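Ofchtiv-allosamidin (Ostrinia furnacalis, PDB 6JMB) probably hydrolyses chitin as an insect group IV chitinase of glycosyl hydrolase family 18, and binds the inhibitor allosamidin in its active-site cleft. Local coordinates at residues 127-132 / 138-143. Sequence-based numbering, arbitrary orientation.
Sequences YPNRRD and DDIEQF
Asn-129 gives its backbone N-H to the carboxylate of Asp-139, the one hydrogen bond between 127-132 and residues 138-143 of helix 138-154. Asn-129 N and Asp-139 OD2 are 2.8 Å apart, and the N-H...O angle of 163° shows a nearly straight bond. It reaches OD2 on the anti side, 18° out of the carboxylate plane. With CG of Asp-139 anti to its own carbonyl carbon (chi1 -71°), CG lies beside the backbone N, and from there OD2 reaches Asn-129 N. Next to this bond the contact turns apolar: Pro-128 CB lies 3.8 Å from Asp-139 CB. Pro-128 CG sits 4.0 Å above the ring plane of Phe-143, displaced toward the rim near CG. Asn-129 ND2 comes within 4.2 Å of Ile-140 CD1, but its polar bond goes to the carbonyl O of Gln-174. In the second shell, Thr-133 OG1 also bonds Asp-139 OD2 and Ser-93 OG hydrogen-bonds OD1, so both carboxylate oxygens are held and the group's rotation is fixed. An alanine in place of Asp-139 would probably leave Asn-129 N, Thr-133 and Ser-93 without the carboxylate they bond to and let the loop shift against the helix. The donor itself is presented by a type II turn from Tyr-127 to Arg-130, closed by Arg-130 N to Tyr-127 O at 3.2 Å. The loop follows strand 120-124 and the pocket residue Glu-126 in the TIM barrel. Three neutral donors around one buried carboxylate are consistent with a stabilised negative charge that ties this loop to the helix after it.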
loop_
_atom_site.group_PDB
_atom_site.type_symbol
_atom_site.label_atom_id
_atom_site.label_comp_id
_atom_site.label_asym_id
_atom_site.label_seq_id
_atom_site.Cartn_x
_atom_site.Cartn_y
_atom_site.Cartn_z
ATOM N N TYR A 127 -4.328 12.344 -5.107
ATOM C CA TYR A 127 -5.335 12.217 -4.056
ATOM C C TYR A 127 -6.339 13.332 -4.303
ATOM O O TYR A 127 -5.999 14.344 -4.922
ATOM C CB TYR A 127 -4.732 12.511 -2.681
ATOM C CG TYR A 127 -3.608 11.611 -2.273
ATOM C CD1 TYR A 127 -3.866 10.414 -1.618
ATOM C CD2 TYR A 127 -2.286 11.953 -2.532
ATOM C CE1 TYR A 127 -2.846 9.575 -1.240
ATOM C CE2 TYR A 127 -1.256 11.109 -2.154
ATOM C CZ TYR A 127 -1.553 9.929 -1.509
ATOM O OH TYR A 127 -0.547 9.085 -1.115
ATOM N N PRO A 128 -7.554 13.192 -3.784
ATOM C CA PRO A 128 -8.496 14.314 -3.839
ATOM C C PRO A 128 -7.872 15.569 -3.248
ATOM O O PRO A 128 -7.233 15.529 -2.189
ATOM C CB PRO A 128 -9.678 13.821 -2.998
ATOM C CG PRO A 128 -9.609 12.321 -3.113
ATOM C CD PRO A 128 -8.139 12.001 -3.147
ATOM N N ASN A 129 -8.020 16.684 -3.968
ATOM C CA ASN A 129 -7.597 17.997 -3.475
ATOM C C ASN A 129 -6.088 18.077 -3.242
ATOM O O ASN A 129 -5.610 18.878 -2.433
ATOM C CB ASN A 129 -8.394 18.403 -2.230
ATOM C CG ASN A 129 -8.133 19.830 -1.793
ATOM O OD1 ASN A 129 -7.953 20.727 -2.617
ATOM N ND2 ASN A 129 -8.091 20.040 -0.480
ATOM N N ARG A 130 -5.308 17.261 -3.946
ATOM C CA ARG A 130 -3.859 17.324 -3.835
ATOM C C ARG A 130 -3.224 17.123 -5.202
ATOM O O ARG A 130 -3.886 16.751 -6.174
ATOM C CB ARG A 130 -3.319 16.295 -2.837
ATOM C CG ARG A 130 -3.822 16.511 -1.420
ATOM C CD ARG A 130 -3.302 15.476 -0.457
ATOM N NE ARG A 130 -1.853 15.517 -0.356
ATOM C CZ ARG A 130 -1.128 14.558 0.206
ATOM N NH1 ARG A 130 -1.722 13.491 0.717
ATOM N NH2 ARG A 130 0.192 14.666 0.255
ATOM N N ARG A 131 -1.919 17.375 -5.259
ATOM C CA ARG A 131 -1.111 17.174 -6.466
ATOM C C ARG A 131 -1.728 17.990 -7.600
ATOM O O ARG A 131 -1.991 19.190 -7.410
ATOM C CB ARG A 131 -0.918 15.686 -6.719
ATOM C CG ARG A 131 -0.227 14.964 -5.576
ATOM C CD ARG A 131 -0.154 13.467 -5.838
ATOM N NE ARG A 131 0.888 13.122 -6.802
ATOM C CZ ARG A 131 0.876 12.024 -7.557
ATOM N NH1 ARG A 131 -0.138 11.171 -7.485
ATOM N NH2 ARG A 131 1.880 11.779 -8.391
ATOM N N ASP A 132 -1.982 17.406 -8.774
ATOM C CA ASP A 132 -2.509 18.153 -9.908
ATOM C C ASP A 132 -4.033 18.182 -9.952
ATOM O O ASP A 132 -4.613 18.235 -11.044
ATOM C CB ASP A 132 -1.900 17.670 -11.231
ATOM C CG ASP A 132 -2.155 16.201 -11.505
ATOM O OD1 ASP A 132 -2.554 15.485 -10.574
ATOM O OD2 ASP A 132 -1.949 15.762 -12.659
ATOM N N ASP A 138 -13.349 20.875 -3.821
ATOM C CA ASP A 138 -14.562 20.200 -4.260
ATOM C C ASP A 138 -14.347 18.698 -4.390
ATOM O O ASP A 138 -15.301 17.926 -4.254
ATOM C CB ASP A 138 -15.055 20.787 -5.581
ATOM C CG ASP A 138 -16.542 20.568 -5.788
ATOM O OD1 ASP A 138 -17.325 20.852 -4.854
ATOM O OD2 ASP A 138 -16.931 20.111 -6.882
ATOM N N ASP A 139 -13.099 18.275 -4.639
ATOM C CA ASP A 139 -12.792 16.849 -4.754
ATOM C C ASP A 139 -13.225 16.073 -3.516
ATOM O O ASP A 139 -13.552 14.886 -3.617
ATOM C CB ASP A 139 -11.283 16.639 -4.888
ATOM C CG ASP A 139 -10.712 17.073 -6.229
ATOM O OD1 ASP A 139 -11.449 17.541 -7.125
ATOM O OD2 ASP A 139 -9.480 16.936 -6.366
ATOM N N ILE A 140 -13.172 16.699 -2.335
ATOM C CA ILE A 140 -13.538 15.990 -1.110
ATOM C C ILE A 140 -14.986 15.527 -1.184
ATOM O O ILE A 140 -15.310 14.372 -0.871
ATOM C CB ILE A 140 -13.282 16.872 0.128
ATOM C CG1 ILE A 140 -11.823 17.321 0.194
ATOM C CG2 ILE A 140 -13.674 16.119 1.400
ATOM C CD1 ILE A 140 -11.556 18.381 1.257
ATOM N N GLU A 141 -15.881 16.426 -1.613
ATOM C CA GLU A 141 -17.279 16.049 -1.788
ATOM C C GLU A 141 -17.438 15.053 -2.926
ATOM O O GLU A 141 -18.127 14.034 -2.780
ATOM C CB GLU A 141 -18.145 17.285 -2.045
ATOM C CG GLU A 141 -19.562 16.915 -2.461
ATOM C CD GLU A 141 -20.380 18.089 -2.960
ATOM O OE1 GLU A 141 -19.941 19.247 -2.804
ATOM O OE2 GLU A 141 -21.475 17.843 -3.509
ATOM N N GLN A 142 -16.801 15.331 -4.068
ATOM C CA GLN A 142 -17.049 14.514 -5.251
ATOM C C GLN A 142 -16.535 13.093 -5.069
ATOM O O GLN A 142 -17.115 12.156 -5.624
ATOM C CB GLN A 142 -16.448 15.166 -6.498
ATOM C CG GLN A 142 -16.923 16.593 -6.766
ATOM C CD GLN A 142 -18.433 16.739 -6.745
ATOM O OE1 GLN A 142 -19.162 15.851 -7.176
ATOM N NE2 GLN A 142 -18.908 17.877 -6.246
ATOM N N PHE A 143 -15.453 12.919 -4.305
ATOM C CA PHE A 143 -14.977 11.579 -3.980
ATOM C C PHE A 143 -16.058 10.780 -3.261
ATOM O O PHE A 143 -16.339 9.630 -3.616
ATOM C CB PHE A 143 -13.717 11.693 -3.120
ATOM C CG PHE A 143 -13.080 10.374 -2.765
ATOM C CD1 PHE A 143 -12.662 9.483 -3.746
ATOM C CD2 PHE A 143 -12.860 10.049 -1.440
ATOM C CE1 PHE A 143 -12.046 8.278 -3.399
ATOM C CE2 PHE A 143 -12.256 8.846 -1.088
ATOM C CZ PHE A 143 -11.845 7.967 -2.069
#